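Local coordinates for CG8862 (Drosophila melanogaster, PDB 3ISM), which probably hydrolyses DNA and RNA as the magnesium-dependent mitochondrial endonuclease G, captured here in complex with its inhibitor, at residues Q130-D135 with Y208-Q213; S17-I22 with V33-D38; L41-R46 with F85-T90; S71-K76 with H114-F119. All blocks are in the same frame, centred on the assembly; numbering follows the deposited sequence.

Contact 1: residues Q130-D135 with Y208-Q213; sequences QGFNRD and YVMPNQ. With MG (magnesium ion), chain F.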
# COMPACT_ATOMS: atom_id res chain seq x y z
N GLN B 130 -20.99 -10.86 10.30
CA GLN B 130 -22.08 -11.63 9.71
C GLN B 130 -21.96 -11.56 8.20
O GLN B 130 -21.84 -10.47 7.61
CB GLN B 130 -23.42 -11.04 10.13
CG GLN B 130 -23.84 -11.38 11.55
CD GLN B 130 -25.12 -10.66 11.96
OE1 GLN B 130 -26.23 -11.16 11.74
NE2 GLN B 130 -24.97 -9.49 12.58
N GLY B 131 -21.98 -12.74 7.57
CA GLY B 131 -21.85 -12.83 6.12
C GLY B 131 -20.43 -12.87 5.59
O GLY B 131 -20.23 -12.85 4.38
N PHE B 132 -19.44 -12.94 6.48
CA PHE B 132 -18.04 -13.08 6.04
C PHE B 132 -17.17 -13.77 7.10
O PHE B 132 -17.10 -15.00 7.11
CB PHE B 132 -17.45 -11.74 5.51
CG PHE B 132 -16.09 -11.90 4.89
CD1 PHE B 132 -15.93 -12.58 3.69
CD2 PHE B 132 -14.95 -11.38 5.52
CE1 PHE B 132 -14.65 -12.74 3.11
CE2 PHE B 132 -13.68 -11.53 4.95
CZ PHE B 132 -13.54 -12.22 3.73
N ASN B 133 -16.53 -13.00 7.99
CA ASN B 133 -15.71 -13.58 9.07
C ASN B 133 -16.42 -14.77 9.74
O ASN B 133 -15.83 -15.85 9.88
CB ASN B 133 -15.35 -12.53 10.13
CG ASN B 133 -14.57 -13.12 11.33
OD1 ASN B 133 -13.59 -13.86 11.16
ND2 ASN B 133 -15.01 -12.78 12.54
N ARG B 134 -17.68 -14.57 10.09
CA ARG B 134 -18.43 -15.56 10.87
C ARG B 134 -19.09 -16.63 10.00
O ARG B 134 -19.56 -17.64 10.51
CB ARG B 134 -19.48 -14.89 11.76
CG ARG B 134 -18.90 -13.78 12.63
CD ARG B 134 -19.94 -13.19 13.60
NE ARG B 134 -19.51 -11.86 14.02
CZ ARG B 134 -20.21 -11.03 14.78
NH1 ARG B 134 -19.72 -9.83 15.08
NH2 ARG B 134 -21.40 -11.39 15.23
N ASP B 135 -19.09 -16.41 8.69
CA ASP B 135 -19.80 -17.31 7.78
C ASP B 135 -18.89 -17.75 6.61
O ASP B 135 -18.02 -18.61 6.80
CB ASP B 135 -21.09 -16.64 7.30
CG ASP B 135 -22.08 -16.43 8.44
OD1 ASP B 135 -22.78 -17.39 8.81
OD2 ASP B 135 -22.18 -15.29 8.95
N TYR B 208 -7.87 -18.88 -3.61
CA TYR B 208 -9.17 -18.23 -3.50
C TYR B 208 -8.96 -16.76 -3.21
O TYR B 208 -8.01 -16.40 -2.52
CB TYR B 208 -9.97 -18.83 -2.34
CG TYR B 208 -10.22 -20.32 -2.45
CD1 TYR B 208 -11.44 -20.80 -2.91
CD2 TYR B 208 -9.24 -21.24 -2.08
CE1 TYR B 208 -11.68 -22.15 -3.02
CE2 TYR B 208 -9.46 -22.60 -2.19
CZ TYR B 208 -10.68 -23.05 -2.65
OH TYR B 208 -10.90 -24.39 -2.77
N VAL B 209 -9.84 -15.92 -3.74
CA VAL B 209 -9.92 -14.51 -3.36
C VAL B 209 -11.38 -14.20 -3.02
O VAL B 209 -12.27 -14.39 -3.86
CB VAL B 209 -9.41 -13.59 -4.50
CG1 VAL B 209 -9.85 -12.12 -4.29
CG2 VAL B 209 -7.90 -13.69 -4.63
N MET B 210 -11.64 -13.74 -1.80
CA MET B 210 -13.02 -13.43 -1.41
C MET B 210 -13.11 -11.98 -1.01
O MET B 210 -12.22 -11.49 -0.34
CB MET B 210 -13.47 -14.33 -0.26
CG MET B 210 -13.49 -15.82 -0.61
SD MET B 210 -13.89 -16.86 0.80
CE MET B 210 -15.55 -16.35 1.20
N PRO B 211 -14.17 -11.28 -1.42
CA PRO B 211 -14.29 -9.86 -1.08
C PRO B 211 -14.67 -9.70 0.40
O PRO B 211 -15.42 -10.51 0.95
CB PRO B 211 -15.40 -9.37 -2.02
CG PRO B 211 -16.30 -10.59 -2.20
CD PRO B 211 -15.34 -11.77 -2.20
N ASN B 212 -14.14 -8.65 1.02
CA ASN B 212 -14.42 -8.33 2.40
C ASN B 212 -15.79 -7.64 2.48
O ASN B 212 -15.89 -6.44 2.73
CB ASN B 212 -13.30 -7.45 2.97
CG ASN B 212 -13.37 -7.26 4.48
OD1 ASN B 212 -14.15 -7.93 5.16
ND2 ASN B 212 -12.52 -6.36 5.02
N GLN B 213 -16.85 -8.41 2.27
CA GLN B 213 -18.21 -7.88 2.30
C GLN B 213 -19.16 -8.99 2.69
O GLN B 213 -18.77 -10.15 2.74
CB GLN B 213 -18.59 -7.31 0.93
CG GLN B 213 -18.65 -8.35 -0.17
CD GLN B 213 -18.51 -7.75 -1.55
OE1 GLN B 213 -17.81 -6.74 -1.76
NE2 GLN B 213 -19.17 -8.38 -2.53
MG MG F . -12.29 -15.49 11.76
O HOH W 1 -13.34 -16.66 10.22
O HOH W 2 -13.57 -16.49 13.10
O HOH W 3 -11.78 -14.41 13.31
O HOH W 4 -11.17 -14.54 10.21
O HOH W 5 -10.96 -16.84 11.85

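Contact 2: residues S17-I22 with V33-D38; sequences SRIGQI and VRSHSD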
# COMPACT_ATOMS: atom_id res chain seq x y z
N SER B 17 13.62 -25.33 13.64
CA SER B 17 13.15 -26.47 12.87
C SER B 17 11.71 -26.29 12.37
O SER B 17 11.39 -26.67 11.25
CB SER B 17 13.28 -27.78 13.67
OG SER B 17 12.34 -27.86 14.72
N ARG B 18 10.86 -25.70 13.21
CA ARG B 18 9.44 -25.50 12.88
C ARG B 18 9.22 -24.36 11.87
O ARG B 18 8.41 -24.50 10.95
CB ARG B 18 8.60 -25.28 14.14
CG ARG B 18 7.10 -25.11 13.89
CD ARG B 18 6.38 -26.45 13.77
NE ARG B 18 5.03 -26.27 13.24
CZ ARG B 18 4.59 -26.74 12.08
NH1 ARG B 18 5.39 -27.47 11.30
NH2 ARG B 18 3.34 -26.49 11.70
N ILE B 19 9.92 -23.25 12.05
CA ILE B 19 9.86 -22.17 11.06
C ILE B 19 10.25 -22.70 9.68
O ILE B 19 9.54 -22.46 8.70
CB ILE B 19 10.75 -20.97 11.43
CG1 ILE B 19 10.47 -20.50 12.85
CG2 ILE B 19 10.53 -19.80 10.47
CD1 ILE B 19 11.62 -19.67 13.46
N GLY B 20 11.36 -23.44 9.61
CA GLY B 20 11.81 -24.08 8.38
C GLY B 20 10.84 -25.12 7.84
O GLY B 20 10.76 -25.32 6.63
N GLN B 21 10.11 -25.79 8.73
CA GLN B 21 9.02 -26.67 8.32
C GLN B 21 7.85 -25.88 7.70
O GLN B 21 7.40 -26.18 6.58
CB GLN B 21 8.52 -27.51 9.49
CG GLN B 21 9.38 -28.73 9.81
CD GLN B 21 9.06 -29.31 11.17
OE1 GLN B 21 8.09 -28.90 11.82
NE2 GLN B 21 9.88 -30.26 11.62
N ILE B 22 7.38 -24.86 8.41
CA ILE B 22 6.28 -24.02 7.94
C ILE B 22 6.65 -23.35 6.61
O ILE B 22 5.86 -23.40 5.66
CB ILE B 22 5.84 -22.97 9.00
CG1 ILE B 22 5.18 -23.66 10.20
CG2 ILE B 22 4.87 -21.95 8.40
CD1 ILE B 22 5.19 -22.82 11.47
N VAL B 33 9.09 -9.82 9.34
CA VAL B 33 8.67 -11.22 9.49
C VAL B 33 8.87 -11.69 10.92
O VAL B 33 9.97 -11.57 11.47
CB VAL B 33 9.40 -12.17 8.51
CG1 VAL B 33 9.05 -13.64 8.81
CG2 VAL B 33 9.04 -11.85 7.06
N ARG B 34 7.79 -12.21 11.50
CA ARG B 34 7.80 -12.64 12.89
C ARG B 34 7.29 -14.07 13.02
O ARG B 34 6.36 -14.47 12.33
CB ARG B 34 6.95 -11.70 13.75
CG ARG B 34 7.64 -10.38 14.12
CD ARG B 34 6.71 -9.44 14.89
NE ARG B 34 6.30 -10.01 16.17
CZ ARG B 34 5.11 -10.56 16.42
NH1 ARG B 34 4.19 -10.62 15.47
NH2 ARG B 34 4.84 -11.05 17.62
N SER B 35 7.90 -14.83 13.92
CA SER B 35 7.55 -16.23 14.10
C SER B 35 6.82 -16.44 15.42
O SER B 35 7.25 -15.93 16.45
CB SER B 35 8.82 -17.10 14.09
OG SER B 35 9.62 -16.83 12.95
N HIS B 36 5.73 -17.18 15.37
CA HIS B 36 5.10 -17.66 16.59
C HIS B 36 5.39 -19.15 16.67
O HIS B 36 6.15 -19.69 15.86
CB HIS B 36 3.61 -17.31 16.61
CG HIS B 36 3.35 -15.84 16.69
ND1 HIS B 36 3.28 -15.16 17.89
CD2 HIS B 36 3.21 -14.91 15.72
CE1 HIS B 36 3.08 -13.87 17.65
NE2 HIS B 36 3.04 -13.69 16.34
N SER B 37 4.83 -19.81 17.67
CA SER B 37 5.05 -21.22 17.89
C SER B 37 4.55 -22.14 16.77
O SER B 37 5.09 -23.22 16.59
CB SER B 37 4.42 -21.66 19.20
OG SER B 37 4.84 -20.83 20.27
N ASP B 38 3.52 -21.72 16.04
CA ASP B 38 2.92 -22.60 15.02
C ASP B 38 2.41 -21.86 13.78
O ASP B 38 1.71 -22.43 12.96
CB ASP B 38 1.80 -23.46 15.63
CG ASP B 38 1.51 -24.73 14.81
OD1 ASP B 38 2.47 -25.39 14.36
OD2 ASP B 38 0.32 -25.09 14.64

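Contact 3: residues L41-R46 with F85-T90; sequences LSYDRR and FRSQNT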
# COMPACT_ATOMS: atom_id res chain seq x y z
N LEU B 41 4.33 -14.80 10.52
CA LEU B 41 3.61 -13.57 10.22
C LEU B 41 4.52 -12.50 9.65
O LEU B 41 5.56 -12.20 10.23
CB LEU B 41 2.93 -13.06 11.50
CG LEU B 41 2.13 -11.75 11.43
CD1 LEU B 41 0.77 -12.00 12.06
CD2 LEU B 41 2.83 -10.63 12.14
N SER B 42 4.12 -11.90 8.53
CA SER B 42 4.76 -10.69 8.03
C SER B 42 3.81 -9.55 8.32
O SER B 42 2.65 -9.59 7.91
CB SER B 42 5.05 -10.82 6.54
OG SER B 42 5.37 -9.57 5.93
N TYR B 43 4.28 -8.55 9.07
CA TYR B 43 3.41 -7.47 9.55
C TYR B 43 3.55 -6.22 8.69
O TYR B 43 4.68 -5.77 8.40
CB TYR B 43 3.72 -7.12 11.00
CG TYR B 43 2.69 -6.20 11.64
CD1 TYR B 43 1.37 -6.64 11.83
CD2 TYR B 43 3.02 -4.90 12.03
CE1 TYR B 43 0.41 -5.79 12.41
CE2 TYR B 43 2.08 -4.05 12.62
CZ TYR B 43 0.77 -4.51 12.81
OH TYR B 43 -0.17 -3.70 13.40
N ASP B 44 2.42 -5.65 8.30
CA ASP B 44 2.40 -4.42 7.51
C ASP B 44 2.22 -3.25 8.48
O ASP B 44 1.10 -2.96 8.91
CB ASP B 44 1.26 -4.49 6.48
CG ASP B 44 1.22 -3.29 5.55
OD1 ASP B 44 1.97 -2.32 5.78
OD2 ASP B 44 0.45 -3.33 4.55
N ARG B 45 3.33 -2.61 8.85
CA ARG B 45 3.33 -1.50 9.81
C ARG B 45 2.52 -0.27 9.36
O ARG B 45 1.99 0.45 10.20
CB ARG B 45 4.75 -1.08 10.17
CG ARG B 45 5.47 -2.11 11.02
CD ARG B 45 6.91 -1.70 11.29
NE ARG B 45 7.72 -1.68 10.07
CZ ARG B 45 8.94 -1.13 9.99
NH1 ARG B 45 9.48 -0.53 11.05
NH2 ARG B 45 9.62 -1.18 8.85
N ARG B 46 2.45 -0.05 8.06
CA ARG B 46 1.72 1.05 7.46
C ARG B 46 0.21 0.84 7.60
O ARG B 46 -0.54 1.79 7.87
CB ARG B 46 2.06 1.13 5.98
CG ARG B 46 1.39 2.31 5.28
CD ARG B 46 2.08 2.66 3.99
NE ARG B 46 1.85 1.68 2.92
CZ ARG B 46 0.71 1.57 2.23
NH1 ARG B 46 -0.33 2.35 2.47
NH2 ARG B 46 0.61 0.66 1.28
N PHE B 85 2.88 1.45 15.43
CA PHE B 85 2.30 0.61 14.37
C PHE B 85 1.39 -0.51 14.88
O PHE B 85 1.00 -1.38 14.11
CB PHE B 85 3.41 0.01 13.49
CG PHE B 85 4.51 0.99 13.17
CD1 PHE B 85 4.24 2.16 12.47
CD2 PHE B 85 5.81 0.73 13.57
CE1 PHE B 85 5.26 3.08 12.19
CE2 PHE B 85 6.85 1.64 13.29
CZ PHE B 85 6.57 2.81 12.60
N ARG B 86 1.05 -0.46 16.17
CA ARG B 86 0.16 -1.46 16.78
C ARG B 86 -1.30 -1.14 16.58
O ARG B 86 -1.73 -0.03 16.87
CB ARG B 86 0.34 -1.47 18.28
CG ARG B 86 1.40 -2.36 18.78
CD ARG B 86 1.55 -2.15 20.27
NE ARG B 86 2.96 -2.17 20.63
CZ ARG B 86 3.43 -1.90 21.84
NH1 ARG B 86 2.61 -1.60 22.82
NH2 ARG B 86 4.74 -1.97 22.04
N SER B 87 -2.08 -2.12 16.13
CA SER B 87 -3.52 -2.01 16.29
C SER B 87 -3.92 -2.29 17.74
O SER B 87 -3.24 -3.06 18.46
CB SER B 87 -4.28 -2.92 15.33
OG SER B 87 -3.84 -4.27 15.45
N GLN B 88 -5.00 -1.64 18.17
CA GLN B 88 -5.52 -1.78 19.51
C GLN B 88 -7.00 -2.14 19.46
O GLN B 88 -7.69 -1.85 18.48
CB GLN B 88 -5.32 -0.47 20.29
CG GLN B 88 -3.84 -0.04 20.44
CD GLN B 88 -3.10 -0.85 21.52
OE1 GLN B 88 -3.71 -1.51 22.36
NE2 GLN B 88 -1.77 -0.79 21.49
N ASN B 89 -7.49 -2.77 20.52
CA ASN B 89 -8.93 -3.03 20.65
C ASN B 89 -9.79 -1.77 20.44
O ASN B 89 -10.83 -1.85 19.80
CB ASN B 89 -9.27 -3.73 21.97
CG ASN B 89 -8.91 -5.21 21.96
OD1 ASN B 89 -9.04 -5.88 20.93
ND2 ASN B 89 -8.45 -5.72 23.09
N THR B 90 -9.30 -0.63 20.93
CA THR B 90 -9.97 0.67 20.69
C THR B 90 -10.24 0.98 19.22
O THR B 90 -11.25 1.60 18.89
CB THR B 90 -9.22 1.88 21.33
OG1 THR B 90 -7.86 1.93 20.85
CG2 THR B 90 -9.23 1.80 22.83
O HOH W 6 -1.26 -4.90 15.68

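Contact 4: residues S71-K76 with H114-F119; sequences SKCDFK and HCDETF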
# COMPACT_ATOMS: atom_id res chain seq x y z
N SER B 71 -11.88 -20.47 24.90
CA SER B 71 -12.57 -19.51 25.75
C SER B 71 -11.60 -18.79 26.69
O SER B 71 -11.94 -17.75 27.28
CB SER B 71 -13.69 -20.19 26.56
OG SER B 71 -13.19 -20.86 27.71
N LYS B 72 -10.39 -19.33 26.84
CA LYS B 72 -9.36 -18.68 27.66
C LYS B 72 -8.60 -17.62 26.87
O LYS B 72 -7.72 -16.95 27.43
CB LYS B 72 -8.39 -19.71 28.26
CG LYS B 72 -9.07 -20.84 29.06
CD LYS B 72 -8.30 -21.16 30.33
CE LYS B 72 -8.79 -22.44 31.01
NZ LYS B 72 -7.93 -23.63 30.70
N CYS B 73 -8.94 -17.46 25.59
CA CYS B 73 -8.22 -16.56 24.68
C CYS B 73 -8.91 -15.23 24.44
O CYS B 73 -10.09 -15.19 24.10
CB CYS B 73 -8.04 -17.22 23.32
SG CYS B 73 -7.36 -18.85 23.37
N ASP B 74 -8.14 -14.15 24.56
CA ASP B 74 -8.66 -12.80 24.34
C ASP B 74 -7.80 -12.02 23.35
O ASP B 74 -6.59 -12.27 23.23
CB ASP B 74 -8.74 -12.02 25.66
CG ASP B 74 -9.58 -12.73 26.70
OD1 ASP B 74 -10.79 -12.94 26.45
OD2 ASP B 74 -9.02 -13.07 27.77
N PHE B 75 -8.44 -11.09 22.65
CA PHE B 75 -7.77 -10.24 21.68
C PHE B 75 -6.89 -9.24 22.44
O PHE B 75 -7.36 -8.54 23.34
CB PHE B 75 -8.81 -9.51 20.82
CG PHE B 75 -9.67 -10.43 19.99
CD1 PHE B 75 -9.24 -10.90 18.77
CD2 PHE B 75 -10.93 -10.81 20.43
CE1 PHE B 75 -10.03 -11.73 17.99
CE2 PHE B 75 -11.73 -11.65 19.67
CZ PHE B 75 -11.28 -12.11 18.44
N LYS B 76 -5.61 -9.19 22.09
CA LYS B 76 -4.65 -8.40 22.85
C LYS B 76 -3.62 -7.74 21.94
O LYS B 76 -3.26 -8.31 20.90
CB LYS B 76 -3.95 -9.26 23.90
CG LYS B 76 -3.22 -10.49 23.37
CD LYS B 76 -3.36 -11.67 24.35
CE LYS B 76 -2.76 -12.99 23.78
NZ LYS B 76 -2.88 -13.10 22.30
N HIS B 114 -0.34 -22.20 21.40
CA HIS B 114 -0.37 -22.12 19.93
C HIS B 114 -1.60 -21.36 19.48
O HIS B 114 -1.53 -20.54 18.56
CB HIS B 114 -0.38 -23.53 19.32
CG HIS B 114 0.92 -24.26 19.43
ND1 HIS B 114 1.15 -25.46 18.80
CD2 HIS B 114 2.07 -23.96 20.09
CE1 HIS B 114 2.38 -25.88 19.08
NE2 HIS B 114 2.95 -24.98 19.85
N CYS B 115 -2.72 -21.66 20.13
CA CYS B 115 -4.02 -21.04 19.89
C CYS B 115 -4.03 -19.61 20.44
O CYS B 115 -4.47 -18.68 19.75
CB CYS B 115 -5.11 -21.88 20.55
SG CYS B 115 -6.80 -21.35 20.18
N ASP B 116 -3.56 -19.44 21.68
CA ASP B 116 -3.43 -18.13 22.33
C ASP B 116 -2.75 -17.12 21.43
O ASP B 116 -3.18 -15.97 21.30
CB ASP B 116 -2.63 -18.23 23.63
CG ASP B 116 -3.44 -18.77 24.79
OD1 ASP B 116 -4.68 -18.66 24.76
OD2 ASP B 116 -2.83 -19.30 25.75
N GLU B 117 -1.65 -17.55 20.80
CA GLU B 117 -0.87 -16.67 19.95
C GLU B 117 -1.59 -16.17 18.68
O GLU B 117 -1.17 -15.18 18.08
CB GLU B 117 0.46 -17.35 19.58
CG GLU B 117 1.49 -17.48 20.72
CD GLU B 117 2.56 -18.53 20.41
OE1 GLU B 117 2.65 -18.96 19.24
OE2 GLU B 117 3.31 -18.94 21.33
N THR B 118 -2.67 -16.84 18.26
CA THR B 118 -3.45 -16.33 17.13
C THR B 118 -4.32 -15.13 17.53
O THR B 118 -4.88 -14.45 16.68
CB THR B 118 -4.35 -17.41 16.48
OG1 THR B 118 -5.39 -17.79 17.39
CG2 THR B 118 -3.52 -18.65 16.12
N PHE B 119 -4.43 -14.87 18.83
CA PHE B 119 -5.25 -13.74 19.29
C PHE B 119 -4.52 -12.39 19.44
O PHE B 119 -5.13 -11.40 19.87
CB PHE B 119 -6.03 -14.11 20.55
CG PHE B 119 -7.22 -15.00 20.27
CD1 PHE B 119 -8.51 -14.47 20.24
CD2 PHE B 119 -7.06 -16.37 20.03
CE1 PHE B 119 -9.61 -15.28 19.98
CE2 PHE B 119 -8.16 -17.19 19.77
CZ PHE B 119 -9.44 -16.65 19.75

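Contact 1: residues Q130-D135 with Y208-Q213
Coming down strand 203-211, Met210 meets Phe132 first, its CB at the ring edge, near its plane, 3.9 Å from Phe132 CE1. A bend at chi3 (63°) brings the Met210 methyl back beside that same ring carbon. Pro211 turns its own ring away and offers its carbonyl instead, Pro211 O coming obliquely to within 3.2 Å of Phe132 CE1. At Asn212, the centre of an inverse gamma turn, the backbone passes over one ring face: Asn212 CA stands 4.2 Å from the Phe132 centroid and 12° off the normal, a CH-pi contact. The Asn212 side chain crosses Phe132 at about a right angle, amide and ring planes 41° apart, with OD1 3.6 Å from Phe132 CD2; Val128 N donates to that oxygen and ND2 is hydrogen-bonded to Pro187 O and Pro126 O, which together hold the amide's rotation. Gln213 adds its carbonyl, Gln213 O lying 3.5 Å from Phe132 CB. An alanine at Phe132 would lose the ring's contacts with Met210, Pro211 and Asn212 and would probably loosen the seating of the turn that carries Asn133. Asn133 OD1 binds magnesium at 2.2 Å, five waters complete six-coordination, and water 1 also donates to Asn133 O. Asp98 OD2 is hydrogen-bonded to Asn133 ND2, which helps to orient the ligand oxygen. A single asparagine holding a hydrated magnesium ion is the hallmark of the beta-beta-alpha-metal (His-Me finger) site of non-specific endonucleases.

Contact 2: residues S17-I22 with V33-D38
Arg18 meets Asp38 side-on, presenting NE and NH2 to a single carboxylate oxygen, where helix 16-22 packs against strand 33-35, an outermost strand of the large sheet, and the loop after it. Arg18 CG stands anti to the backbone N (chi1 -177°) and the chain then bends at chi2 (83°), which lays the guanidinium back over its own helix with one edge facing the loop. Guanidinium and carboxylate are turned 34° against each other, so the two bonds of this salt bridge differ. Arg18 NE, 2.9 Å from Asp38 OD1, arrives nearly along the C-O axis, whereas Arg18 NH2, 3.0 Å from OD1, comes from above the carboxylate plane. At another edge Arg18 NH1 donates to a lone pair of Gln21 OE1 at 3.1 Å, and it also reaches His56. Ile22 CG1 sits over the centre of one guanidinium face, 3.6 Å above its plane, and Ile22 CD1 lies 3.7 Å from Asp38 C. One turn back, Ile19 CD1 is 3.5 Å from Ser35 OG. Asp38 OD2 is hydrogen-bonded to His108 ND1. With two guanidinium nitrogens on one oxygen and a histidine on its mate, buried Asp38 is likely to stay ionised, its charge balanced by Arg18.

Contact 3: residues L41-R46 with F85-T90
The Phe85 ring receives Arg45 over one face and the Tyr43 ring meets Phe85 O at its edge, so both aromatic groups of this contact serve the same junction. Arg45 CB stands 4.1 Å from the Phe85 centroid, 29° off the normal, in a CH-pi contact. From there the aliphatic chain runs along the CD2 side of the ring, Arg45 CD being 3.5 Å from Phe85 CD2. A bend at chi3 then turns the guanidinium 76° against the ring plane, so the contact is made by the aliphatic part of Arg45, CB over the face, and not by a stacked guanidinium. The polar end goes elsewhere: Arg45 NH2 donates to Pro28 O of the second subunit. Tyr43, CG anti to its backbone N, extends to donate from OH to Phe85 O at 2.7 Å, in the carbonyl plane with a C=O...O angle of 156°. Water 6 donates to Tyr43 OH at 2.8 Å and accepts from Ser87 N at 2.9 Å, so the hydroxyl is fixed both as donor and as acceptor, and Phe85 O directly and Ser87 N through the water are tied to it. Tyr43 belongs to strand 40-44, which runs between strands 33-35 and 49-57 in the large sheet, and the contact joins the end of that strand to the loop entering helix 89-92, with Glu232 of the second subunit packing on Phe85.

Contact 4: residues S71-K76 with H114-F119
Phe119 is the hub: its ring has Cys73 over one face and points an edge at Phe75. Cys73 CB lies 3.6 Å from the Phe119 centroid and 16° off the normal, displaced toward the rim, while the sulfur hangs obliquely beside the ring. Phe75 meets Phe119 edge-to-face: Phe119 CD1 sits over the centre of the Phe75 ring, the centroids being 5.1 Å apart and the planes at 57°. Cys73 SG and Cys115 SG approach to 4.1 Å, an apolar contact too long for a disulfide. Outward from the rings, Asp74 O rests 3.3 Å from Phe119 CB. Beyond it the backbone of Phe119 is tied to the other segment, Lys76 N donating to Phe119 O at 3.2 Å. Phe75 CA adds a C-H...O contact to that same oxygen. Lys76 starts from the crowded chi1 (58°) and curls back, so that NZ donates to Asp116 O at 3.1 Å, an oxygen that also accepts from Phe119 N. Replacing Phe119 by an alanine would remove the surface against which Cys73 and Phe75 pack and would probably also disturb His101, whose ring meets Phe119 edge-to-face. Phe75 in turn meets Tyr331 of the CG4930 chain. His101 is the predicted proton acceptor, so this aromatic cluster forms second-shell packing beside the active site of a His-Me finger nuclease.

In the fold
Contact 2 comes first along the chain, contacts 3 and 4 follow with their segments alternating, and contact 1 closes the series. Contacts 2 and 3 share the large mixed sheet, where strands 33-35 and 40-44 are neighbours joined by Arg34 N and Leu41 O. Contact 4 touches both: Ser37 meets Glu117, and Asn89 bonds to Phe75 O. Contact 1 reaches the same sheet through strand 203-211 but touches none of the others; its centre is 27 Å from that of contact 2, on the opposite side of the chain's centre. About 7 Å separates its nearest atoms from contact 4. Contact 1 supplies the magnesium ligand Asn133 and contact 4 packs Phe119 on the predicted catalytic His101, so these two flank the probable active site.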